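Local coordinates for DUF3256 domain-containing protein (Porphyromonas gingivalis W83, PDB 2P3P), which is of unknown function but can bind a magnesium ion and, in its full-length form, is probably held in the membrane, at residues P25-E30 against V59-N64; M80-L83 against S89-I92; Q144-S149 against K181-I186. One frame throughout, in Å; residues are numbered along the deposited sequence.

Interaction 1: P25-E30 against V59-N64; sequences PIVTME and VTFLLN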
ATOM      1  N   PRO A  25       0.872 -15.697   5.020  1.00 11.55           N
ATOM      2  CA  PRO A  25       1.572 -16.938   4.703  1.00 11.09           C
ATOM      3  C   PRO A  25       2.386 -16.923   3.417  1.00 12.58           C
ATOM      4  O   PRO A  25       2.227 -17.800   2.541  1.00 11.38           O
ATOM      5  CB  PRO A  25       0.434 -17.942   4.631  1.00 11.25           C
ATOM      6  CG  PRO A  25      -0.690 -17.184   4.079  1.00  8.73           C
ATOM      7  CD  PRO A  25      -0.557 -15.795   4.663  1.00 12.14           C
ATOM      8  N   ILE A  26       3.215 -15.879   3.309  1.00 13.46           N
ATOM      9  CA  ILE A  26       4.158 -15.683   2.224  1.00 13.81           C
ATOM     10  C   ILE A  26       5.380 -16.563   2.394  1.00 12.22           C
ATOM     11  O   ILE A  26       5.939 -17.082   1.411  1.00 12.31           O
ATOM     12  CB  ILE A  26       4.571 -14.170   2.161  1.00 13.25           C
ATOM     13  CG1 ILE A  26       3.327 -13.328   1.913  1.00 15.42           C
ATOM     14  CG2 ILE A  26       5.660 -13.917   1.107  1.00 15.51           C
ATOM     15  CD1 ILE A  26       2.454 -13.873   0.891  1.00 13.25           C
ATOM     16  N   VAL A  27       5.802 -16.681   3.646  1.00 12.02           N
ATOM     17  CA  VAL A  27       6.847 -17.604   4.075  1.00 11.34           C
ATOM     18  C   VAL A  27       6.314 -18.302   5.307  1.00 10.99           C
ATOM     19  O   VAL A  27       5.354 -17.820   5.944  1.00 11.13           O
ATOM     20  CB  VAL A  27       8.213 -16.897   4.430  1.00 11.31           C
ATOM     21  CG1 VAL A  27       8.902 -16.277   3.193  1.00 10.69           C
ATOM     22  CG2 VAL A  27       8.062 -15.851   5.561  1.00 11.92           C
ATOM     23  N   THR A  28       6.929 -19.406   5.693  1.00 11.01           N
ATOM     24  CA  THR A  28       6.497 -20.098   6.924  1.00 11.73           C
ATOM     25  C   THR A  28       6.964 -19.324   8.136  1.00 12.52           C
ATOM     26  O   THR A  28       7.837 -18.459   8.028  1.00 13.58           O
ATOM     27  CB  THR A  28       7.053 -21.542   7.013  1.00 11.77           C
ATOM     28  OG1 THR A  28       8.476 -21.482   6.994  1.00 11.80           O
ATOM     29  CG2 THR A  28       6.561 -22.409   5.857  1.00 10.32           C
HETATM   30  N   MSE A  29       6.437 -19.675   9.312  1.00 13.41           N
HETATM   31  CA  MSE A  29       6.839 -19.003  10.558  1.00 13.80           C
HETATM   32  C   MSE A  29       8.344 -19.211  10.784  1.00 14.45           C
HETATM   33  O   MSE A  29       9.089 -18.287  11.127  1.00 15.22           O
HETATM   34  CB  MSE A  29       6.034 -19.558  11.739  1.00 13.65           C
HETATM   35  CG  MSE A  29       6.465 -19.043  13.096  1.00 13.19           C
HETATM   36 SE   MSE A  29       6.113 -17.117  13.222  0.80 19.37          SE
HETATM   37  CE  MSE A  29       4.375 -17.152  14.051  1.00 14.37           C
ATOM     38  N   GLU A  30       8.770 -20.438  10.556  1.00 14.14           N
ATOM     39  CA  GLU A  30      10.161 -20.823  10.712  1.00 14.81           C
ATOM     40  C   GLU A  30      11.099 -20.128   9.714  1.00 13.64           C
ATOM     41  O   GLU A  30      12.150 -19.671  10.109  1.00 14.24           O
ATOM     42  CB  GLU A  30      10.288 -22.355  10.651  1.00 14.97           C
ATOM     43  CG  GLU A  30       9.424 -23.060  11.695  1.00 17.30           C
ATOM     44  CD  GLU A  30       8.136 -23.664  11.122  1.00 19.79           C
ATOM     45  OE1 GLU A  30       7.423 -22.978  10.326  1.00 20.11           O
ATOM     46  OE2 GLU A  30       7.859 -24.831  11.487  1.00 21.15           O
ATOM     47  N   VAL A  59      10.563 -14.718  -2.501  1.00 11.84           N
ATOM     48  CA  VAL A  59      10.179 -13.561  -1.719  1.00 10.44           C
ATOM     49  C   VAL A  59      11.437 -12.753  -1.439  1.00 10.43           C
ATOM     50  O   VAL A  59      12.445 -13.330  -1.055  1.00  8.93           O
ATOM     51  CB  VAL A  59       9.499 -14.027  -0.392  1.00 10.73           C
ATOM     52  CG1 VAL A  59       8.920 -12.838   0.366  1.00  9.65           C
ATOM     53  CG2 VAL A  59       8.405 -15.073  -0.679  1.00 11.53           C
ATOM     54  N   THR A  60      11.400 -11.435  -1.689  1.00  8.88           N
ATOM     55  CA  THR A  60      12.462 -10.543  -1.248  1.00  8.57           C
ATOM     56  C   THR A  60      11.976  -9.659  -0.108  1.00  8.04           C
ATOM     57  O   THR A  60      10.823  -9.189  -0.102  1.00  7.63           O
ATOM     58  CB  THR A  60      12.963  -9.680  -2.398  1.00  9.08           C
ATOM     59  OG1 THR A  60      11.910  -8.818  -2.829  1.00 10.48           O
ATOM     60  CG2 THR A  60      13.384 -10.573  -3.561  1.00  9.45           C
ATOM     61  N   PHE A  61      12.869  -9.378   0.826  1.00  6.55           N
ATOM     62  CA  PHE A  61      12.558  -8.563   1.983  1.00  6.62           C
ATOM     63  C   PHE A  61      13.490  -7.364   2.055  1.00  7.21           C
ATOM     64  O   PHE A  61      14.690  -7.513   1.819  1.00  6.85           O
ATOM     65  CB  PHE A  61      12.749  -9.383   3.264  1.00  7.58           C
ATOM     66  CG  PHE A  61      11.806 -10.540   3.421  1.00  8.83           C
ATOM     67  CD1 PHE A  61      10.602 -10.377   4.080  1.00  9.95           C
ATOM     68  CD2 PHE A  61      12.110 -11.775   2.899  1.00 11.22           C
ATOM     69  CE1 PHE A  61       9.736 -11.448   4.231  1.00  9.08           C
ATOM     70  CE2 PHE A  61      11.241 -12.839   3.057  1.00 10.66           C
ATOM     71  CZ  PHE A  61      10.050 -12.647   3.712  1.00  8.51           C
ATOM     72  N   LEU A  62      12.922  -6.190   2.337  1.00  7.46           N
ATOM     73  CA  LEU A  62      13.647  -5.060   2.860  1.00  8.02           C
ATOM     74  C   LEU A  62      13.199  -4.888   4.305  1.00  7.53           C
ATOM     75  O   LEU A  62      12.039  -4.628   4.550  1.00  8.74           O
ATOM     76  CB  LEU A  62      13.358  -3.782   2.075  1.00  8.73           C
ATOM     77  CG  LEU A  62      13.806  -3.804   0.610  1.00 10.58           C
ATOM     78  CD1 LEU A  62      13.461  -2.466  -0.025  1.00 11.84           C
ATOM     79  CD2 LEU A  62      15.287  -4.112   0.486  1.00  9.48           C
ATOM     80  N   LEU A  63      14.136  -5.082   5.233  1.00  7.43           N
ATOM     81  CA  LEU A  63      13.879  -5.060   6.672  1.00  7.73           C
ATOM     82  C   LEU A  63      14.542  -3.829   7.298  1.00  7.12           C
ATOM     83  O   LEU A  63      15.749  -3.753   7.367  1.00  5.84           O
ATOM     84  CB  LEU A  63      14.399  -6.338   7.342  1.00  8.79           C
ATOM     85  CG  LEU A  63      13.839  -7.662   6.799  1.00  9.01           C
ATOM     86  CD1 LEU A  63      14.616  -8.824   7.426  1.00 12.62           C
ATOM     87  CD2 LEU A  63      12.347  -7.844   7.062  1.00  9.89           C
ATOM     88  N   ASN A  64      13.719  -2.891   7.749  1.00  7.58           N
ATOM     89  CA  ASN A  64      14.181  -1.685   8.411  1.00  7.53           C
ATOM     90  C   ASN A  64      13.381  -1.518   9.732  1.00  7.87           C
ATOM     91  O   ASN A  64      12.268  -1.999   9.854  1.00  7.38           O
ATOM     92  CB  ASN A  64      14.011  -0.499   7.422  1.00  7.20           C
ATOM     93  CG  ASN A  64      14.491   0.833   7.978  1.00  7.19           C
ATOM     94  OD1 ASN A  64      13.931   1.357   8.948  1.00  8.99           O
ATOM     95  ND2 ASN A  64      15.510   1.409   7.337  1.00  4.04           N
TER

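Interaction 2: M80-L83 against S89-I92; sequences MRIL and SSVI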
HETATM    1  N   MSE A  80       4.656  -2.568   5.216  1.00  8.87           N
HETATM    2  CA  MSE A  80       4.036  -2.403   6.521  1.00  9.61           C
HETATM    3  C   MSE A  80       4.860  -1.521   7.415  1.00  8.99           C
HETATM    4  O   MSE A  80       6.119  -1.475   7.329  1.00  8.82           O
HETATM    5  CB  MSE A  80       3.812  -3.755   7.216  1.00 10.22           C
HETATM    6  CG  MSE A  80       5.060  -4.423   7.626  1.00  9.50           C
HETATM    7 SE   MSE A  80       4.713  -6.103   8.618  0.80 16.05          SE
HETATM    8  CE  MSE A  80       4.060  -7.115   7.131  1.00 12.07           C
ATOM      9  N   ARG A  81       4.140  -0.814   8.276  1.00  8.90           N
ATOM     10  CA  ARG A  81       4.725   0.185   9.186  1.00  8.76           C
ATOM     11  C   ARG A  81       3.837   0.289  10.406  1.00  7.93           C
ATOM     12  O   ARG A  81       2.663   0.012  10.292  1.00  7.94           O
ATOM     13  CB  ARG A  81       4.770   1.564   8.545  1.00 10.05           C
ATOM     14  CG  ARG A  81       5.778   1.708   7.453  1.00 10.43           C
ATOM     15  CD  ARG A  81       6.153   3.153   7.211  1.00 11.25           C
ATOM     16  NE  ARG A  81       6.884   3.701   8.347  1.00 12.37           N
ATOM     17  CZ  ARG A  81       6.917   4.985   8.641  1.00 13.62           C
ATOM     18  NH1 ARG A  81       6.213   5.844   7.931  1.00 13.48           N
ATOM     19  NH2 ARG A  81       7.621   5.396   9.682  1.00 15.73           N
ATOM     20  N   ILE A  82       4.402   0.747  11.525  1.00  7.69           N
ATOM     21  CA  ILE A  82       3.666   1.187  12.697  1.00  8.65           C
ATOM     22  C   ILE A  82       3.282   2.662  12.499  1.00  8.92           C
ATOM     23  O   ILE A  82       4.073   3.474  12.055  1.00 10.34           O
ATOM     24  CB  ILE A  82       4.533   1.071  14.004  1.00  9.67           C
ATOM     25  CG1 ILE A  82       4.947  -0.353  14.231  1.00 10.41           C
ATOM     26  CG2 ILE A  82       3.700   1.419  15.268  1.00  9.10           C
ATOM     27  CD1 ILE A  82       3.777  -1.226  14.563  1.00 12.75           C
ATOM     28  N   LEU A  83       2.078   2.997  12.910  1.00  8.91           N
ATOM     29  CA  LEU A  83       1.591   4.373  12.987  1.00  8.81           C
ATOM     30  C   LEU A  83       1.093   4.633  14.407  1.00  8.05           C
ATOM     31  O   LEU A  83       0.516   3.754  15.084  1.00  7.01           O
ATOM     32  CB  LEU A  83       0.451   4.628  11.999  1.00  8.64           C
ATOM     33  CG  LEU A  83       0.680   4.369  10.518  1.00  9.91           C
ATOM     34  CD1 LEU A  83      -0.622   4.508   9.718  1.00  9.78           C
ATOM     35  CD2 LEU A  83       1.755   5.305  10.030  1.00 10.62           C
ATOM     36  N   SER A  89       0.556   4.477  22.190  1.00 11.80           N
ATOM     37  CA  SER A  89       0.121   3.207  21.571  1.00 11.02           C
ATOM     38  C   SER A  89       0.112   3.313  20.083  1.00  8.04           C
ATOM     39  O   SER A  89       0.152   4.410  19.550  1.00  6.27           O
ATOM     40  CB  SER A  89      -1.289   2.816  21.986  1.00 10.89           C
ATOM     41  OG  SER A  89      -2.213   3.716  21.435  1.00 11.48           O
ATOM     42  N   SER A  90      -0.010   2.164  19.419  1.00  7.03           N
ATOM     43  CA  SER A  90       0.236   2.073  17.978  1.00  5.82           C
ATOM     44  C   SER A  90      -0.775   1.172  17.278  1.00  6.29           C
ATOM     45  O   SER A  90      -1.383   0.313  17.900  1.00  5.29           O
ATOM     46  CB  SER A  90       1.618   1.462  17.746  1.00  6.46           C
ATOM     47  OG  SER A  90       2.625   2.412  18.007  1.00  7.61           O
ATOM     48  N   VAL A  91      -0.874   1.335  15.961  1.00  7.11           N
ATOM     49  CA  VAL A  91      -1.522   0.359  15.075  1.00  7.11           C
ATOM     50  C   VAL A  91      -0.553  -0.001  13.913  1.00  7.43           C
ATOM     51  O   VAL A  91       0.397   0.744  13.606  1.00  7.14           O
ATOM     52  CB  VAL A  91      -2.900   0.851  14.542  1.00  8.31           C
ATOM     53  CG1 VAL A  91      -3.895   1.051  15.708  1.00  8.49           C
ATOM     54  CG2 VAL A  91      -2.771   2.088  13.719  1.00  8.54           C
ATOM     55  N   ILE A  92      -0.796  -1.162  13.295  1.00  7.12           N
ATOM     56  CA  ILE A  92      -0.013  -1.627  12.119  1.00  6.66           C
ATOM     57  C   ILE A  92      -0.803  -1.306  10.834  1.00  6.86           C
ATOM     58  O   ILE A  92      -1.961  -1.663  10.720  1.00  6.60           O
ATOM     59  CB  ILE A  92       0.246  -3.161  12.171  1.00  6.52           C
ATOM     60  CG1 ILE A  92       0.857  -3.559  13.526  1.00  6.44           C
ATOM     61  CG2 ILE A  92       1.185  -3.610  10.982  1.00  6.98           C
ATOM     62  CD1 ILE A  92       0.907  -5.009  13.803  1.00  6.62           C
TER

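Interaction 3: Q144-S149 against K181-I186; sequences QAIYAS and KPLAAI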
ATOM      1  N   GLN A 144     -18.002  11.774 -21.442  1.00  9.47           N
ATOM      2  CA  GLN A 144     -19.008  10.774 -21.781  1.00 10.27           C
ATOM      3  C   GLN A 144     -18.431   9.565 -22.535  1.00 10.59           C
ATOM      4  O   GLN A 144     -18.855   8.408 -22.277  1.00 10.24           O
ATOM      5  CB  GLN A 144     -20.212  11.437 -22.529  1.00 10.10           C
ATOM      6  CG  GLN A 144     -21.042  12.275 -21.547  1.00 12.17           C
ATOM      7  CD  GLN A 144     -22.093  13.241 -22.177  1.00 14.30           C
ATOM      8  OE1 GLN A 144     -22.048  13.576 -23.367  1.00 17.65           O
ATOM      9  NE2 GLN A 144     -23.051  13.688 -21.338  1.00 18.77           N
ATOM     10  N   ALA A 145     -17.430   9.805 -23.376  1.00  9.10           N
ATOM     11  CA  ALA A 145     -16.770   8.743 -24.116  1.00 10.70           C
ATOM     12  C   ALA A 145     -15.898   7.854 -23.204  1.00 10.89           C
ATOM     13  O   ALA A 145     -15.786   6.646 -23.431  1.00 12.39           O
ATOM     14  CB  ALA A 145     -15.937   9.336 -25.278  1.00  9.95           C
ATOM     15  N   ILE A 146     -15.274   8.433 -22.177  1.00 11.32           N
ATOM     16  CA  ILE A 146     -14.344   7.691 -21.294  1.00 11.03           C
ATOM     17  C   ILE A 146     -15.049   7.155 -20.027  1.00 10.34           C
ATOM     18  O   ILE A 146     -14.549   6.231 -19.407  1.00  9.87           O
ATOM     19  CB  ILE A 146     -13.193   8.610 -20.810  1.00 11.81           C
ATOM     20  CG1 ILE A 146     -12.357   9.114 -21.988  1.00 12.71           C
ATOM     21  CG2 ILE A 146     -12.305   7.924 -19.686  1.00 12.20           C
ATOM     22  CD1 ILE A 146     -11.989   8.037 -23.023  1.00 14.67           C
ATOM     23  N   TYR A 147     -16.218   7.703 -19.696  1.00  9.66           N
ATOM     24  CA  TYR A 147     -16.901   7.458 -18.428  1.00 10.56           C
ATOM     25  C   TYR A 147     -16.892   5.982 -18.015  1.00  9.55           C
ATOM     26  O   TYR A 147     -16.492   5.630 -16.916  1.00  9.88           O
ATOM     27  CB  TYR A 147     -18.370   7.904 -18.505  1.00 12.79           C
ATOM     28  CG  TYR A 147     -19.102   7.629 -17.233  1.00 14.45           C
ATOM     29  CD1 TYR A 147     -18.817   8.375 -16.099  1.00 16.67           C
ATOM     30  CD2 TYR A 147     -20.026   6.583 -17.122  1.00 15.65           C
ATOM     31  CE1 TYR A 147     -19.448   8.141 -14.899  1.00 16.62           C
ATOM     32  CE2 TYR A 147     -20.675   6.342 -15.904  1.00 16.97           C
ATOM     33  CZ  TYR A 147     -20.365   7.133 -14.797  1.00 17.00           C
ATOM     34  OH  TYR A 147     -20.958   6.945 -13.567  1.00 19.13           O
ATOM     35  N   ALA A 148     -17.362   5.121 -18.896  1.00  8.54           N
ATOM     36  CA  ALA A 148     -17.461   3.691 -18.568  1.00  9.31           C
ATOM     37  C   ALA A 148     -16.081   3.021 -18.371  1.00 10.14           C
ATOM     38  O   ALA A 148     -16.000   1.942 -17.740  1.00 11.51           O
ATOM     39  CB  ALA A 148     -18.287   2.968 -19.603  1.00  9.31           C
ATOM     40  N   SER A 149     -15.009   3.654 -18.862  1.00  8.68           N
ATOM     41  CA  SER A 149     -13.674   3.132 -18.662  1.00 10.20           C
ATOM     42  C   SER A 149     -13.024   3.589 -17.329  1.00 10.32           C
ATOM     43  O   SER A 149     -11.921   3.137 -16.975  1.00 11.12           O
ATOM     44  CB  SER A 149     -12.785   3.454 -19.852  1.00 10.85           C
ATOM     45  OG  SER A 149     -13.169   2.672 -20.965  1.00 15.93           O
ATOM     46  N   LYS A 181      -6.714   7.994 -24.721  1.00 12.63           N
ATOM     47  CA  LYS A 181      -5.906   8.782 -23.813  1.00 13.03           C
ATOM     48  C   LYS A 181      -6.028  10.283 -24.093  1.00 12.40           C
ATOM     49  O   LYS A 181      -6.140  11.071 -23.150  1.00 12.19           O
ATOM     50  CB  LYS A 181      -4.456   8.298 -23.756  1.00 12.85           C
ATOM     51  CG  LYS A 181      -4.311   6.933 -23.054  1.00 13.55           C
ATOM     52  CD  LYS A 181      -2.891   6.428 -23.047  1.00 12.81           C
ATOM     53  CE  LYS A 181      -2.832   5.002 -22.498  1.00 14.24           C
ATOM     54  NZ  LYS A 181      -1.457   4.462 -22.368  1.00 14.16           N
ATOM     55  N   PRO A 182      -6.052  10.701 -25.356  1.00 13.37           N
ATOM     56  CA  PRO A 182      -6.248  12.157 -25.584  1.00 12.37           C
ATOM     57  C   PRO A 182      -7.589  12.753 -25.077  1.00 13.01           C
ATOM     58  O   PRO A 182      -7.632  13.925 -24.721  1.00 11.15           O
ATOM     59  CB  PRO A 182      -6.071  12.306 -27.103  1.00 13.17           C
ATOM     60  CG  PRO A 182      -5.293  11.079 -27.505  1.00 12.94           C
ATOM     61  CD  PRO A 182      -5.813   9.991 -26.625  1.00 12.55           C
ATOM     62  N   LEU A 183      -8.640  11.934 -24.964  1.00 12.56           N
ATOM     63  CA  LEU A 183      -9.926  12.418 -24.466  1.00 12.26           C
ATOM     64  C   LEU A 183      -9.810  12.532 -22.966  1.00 12.25           C
ATOM     65  O   LEU A 183     -10.102  13.578 -22.391  1.00 11.73           O
ATOM     66  CB  LEU A 183     -11.064  11.480 -24.806  1.00 11.91           C
ATOM     67  CG  LEU A 183     -11.336  11.258 -26.295  1.00 12.72           C
ATOM     68  CD1 LEU A 183     -12.401  10.143 -26.443  1.00 13.65           C
ATOM     69  CD2 LEU A 183     -11.746  12.579 -26.942  1.00 12.60           C
ATOM     70  N   ALA A 184      -9.335  11.461 -22.339  1.00 11.58           N
ATOM     71  CA  ALA A 184      -9.134  11.469 -20.902  1.00 12.09           C
ATOM     72  C   ALA A 184      -8.208  12.576 -20.403  1.00 11.97           C
ATOM     73  O   ALA A 184      -8.384  13.095 -19.290  1.00 11.92           O
ATOM     74  CB  ALA A 184      -8.638  10.076 -20.458  1.00 12.73           C
ATOM     75  N   ALA A 185      -7.244  12.970 -21.222  1.00 10.98           N
ATOM     76  CA  ALA A 185      -6.224  13.923 -20.773  1.00 11.89           C
ATOM     77  C   ALA A 185      -6.801  15.295 -20.389  1.00 12.27           C
ATOM     78  O   ALA A 185      -6.159  16.049 -19.637  1.00 13.49           O
ATOM     79  CB  ALA A 185      -5.140  14.100 -21.867  1.00 10.04           C
ATOM     80  N   ILE A 186      -7.966  15.642 -20.941  1.00 12.97           N
ATOM     81  CA  ILE A 186      -8.577  16.944 -20.661  1.00 12.66           C
ATOM     82  C   ILE A 186      -9.161  17.025 -19.271  1.00 12.80           C
ATOM     83  O   ILE A 186      -9.441  18.147 -18.804  1.00 12.76           O
ATOM     84  CB  ILE A 186      -9.653  17.400 -21.712  1.00 13.67           C
ATOM     85  CG1 ILE A 186     -10.988  16.685 -21.567  1.00 12.70           C
ATOM     86  CG2 ILE A 186      -9.136  17.198 -23.107  1.00 12.89           C
ATOM     87  CD1 ILE A 186     -12.148  17.355 -22.353  1.00 13.78           C
TER

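Interaction 1: P25-E30 against V59-N64
Ile26 and Val59 bring the two backbones to their closest approach, with their CA atoms 7.5 Å apart, much wider than the spacing of paired strands. Segment 59-64 is an extended strand whose backbone bonds go to its neighbours 47-52 and 67-72. Segment 25-30 is an irregular lead-in that turns into helix 29-39, and it meets the strand through side chains alone, apart from a loose approach of Ile26 O to a Val59 methyl. Thr28 sits at the N-cap of that helix: its hydroxyl caps a backbone N of the first turn, while its own N is bonded to OE1 of Glu31, a capping box at the start of the helix.

Just before the cap, two side chains reach the strand. Ile26 has CG1 beside the backbone N (chi1 -60°), which leaves CG2 anti to that N; CG2 drops between the two methyls of Val59, 3.5 Å from Val59 CG2, which is tight for carbon atoms. The longer CG1 branch of Ile26 leads off from the strand. Val27 straddles Val59 and Phe61: its CG1 stands 3.8 Å from Phe61 CZ and a looser 4.1 Å from Val59 CG2. That methyl meets the phenyl ring at its far edge, in the ring plane, so the contact is an edge approach and not a CH-pi one. Phe61 and Val27 come from opposite directions, and Leu35 of helix 29-39 also touches the ring.

About 156 Å² is buried in all. Methyls and one ring edge make the closest contacts, so the contact is essentially apolar: it has little directional preference and holds by shape and exclusion of water, keeping the lead-in to helix 29-39 against a face of the antiparallel sheet.

Interaction 2: M80-L83 against S89-I92
Ile82 and Ile92 face each other on one side of the sheet, Leu83 and Val91 on the other, as alternation along two antiparallel strands demands. The strands of this hairpin run at 162° to each other, and the two pairs differ in spacing: Ile82 and Ile92 form a non-hydrogen-bonded pair with CA atoms 4.7 Å apart, Leu83 and Val91 a hydrogen-bonded pair at 5.5 Å.

Across the first pair the two isoleucine side chains lie aslant. The CG1 branch of Ile82 bends at its second torsion and lays CD1 on CG1 of Ile92, 3.9 Å away. Ile92 has an extended CG1 branch instead, and its CG2 lies near the carbonyl oxygen of Arg81. The other branch of Ile82, CG2, points to Ser90, where the separation from Ser90 CB is so short that its detail is doubtful. Ser90 OG finds its polar partner in OE1 of Glu11; helix 11-18 lies over this face, with Leu12 on Ile82 and Cys15 on Ile92.

On the reverse face the meeting is lighter: Leu83 CB and Val91 CG2 are 4.4 Å apart. Between the faces, the main chain of this pair bonds twice. Leu83 N to Val91 O and Val91 N to Leu83 O each span 2.9 Å, with N-H...O angles of 174° and 168°. Arg81, on the same face as Leu83, turns from the partner strand and gives its NE to the carbonyl oxygen of Asn66.

Two nearly straight reciprocal bonds satisfy both backbone groups of Leu83 and Val91 and fix the register, while the side chains sort into an isoleucine layer packed under the helix and a second layer on the far face. Directional bonding thus sets the alignment, and apolar packing joins sheet to helix.

Interaction 3: Q144-S149 against K181-I186
Ile146 makes the close part of this contact, pressing its CG1 branch against the backbone and side chains of helix 181-184. Ile146 CG1 lies 3.8 Å from Ala184 N and 3.9 Å from Leu183 CB, so it rests where the two residues join. With CG1 anti to the carbonyl carbon (chi1 -62°), the branch extends toward helix 181-184, and its CD1 runs on beside Leu183 CB and CD1. Ala184 CB lies 4.1 Å from Ile146 CG1. Ile146 and Ala184 are buried, and Leu176, from the intervening chain, also packs on Ala184.

Two short helices, 141-146 and 181-184, meet here outside both sheets; the chain between them forms the antiparallel hairpin of strands 155-159 and 165-170. Their packing brings the entry to and the exit from that hairpin together.

Toward solvent the contact thins to one methyl pair, Ala145 CB and Leu183 CD1, 3.8 Å apart, with Ala145 exposed. Beyond Ile146, residues 147-149 keep helical backbone angles, and Ser149 N bonds to Ile146 O at 2.7 Å. Ser149 belongs to a magnesium site seen in this protein, though no ion is bound to this chain; its side chain stays clear of segment 181-186 and touches Leu176.

In the fold
Interactions 1 and 2 are buried and both reach the same seven-stranded antiparallel sheet, their centres 18 Å apart, but they do different work in it. Interaction 2 is made within the sheet, strand to neighbouring strand, and pairs backbone bonds with apolar layers. Interaction 1 lies over the sheet, where an irregular lead-in to a helix packs through methyls and a ring edge. Interaction 3 stands on the other side of the chain's centre, its own centre about 41 Å from that of interaction 1 and 39 Å from that of interaction 2, among short helices beyond the sheets. It matches interaction 1 in buried area and lack of cross-segment polar bonds, yet one flank faces solvent.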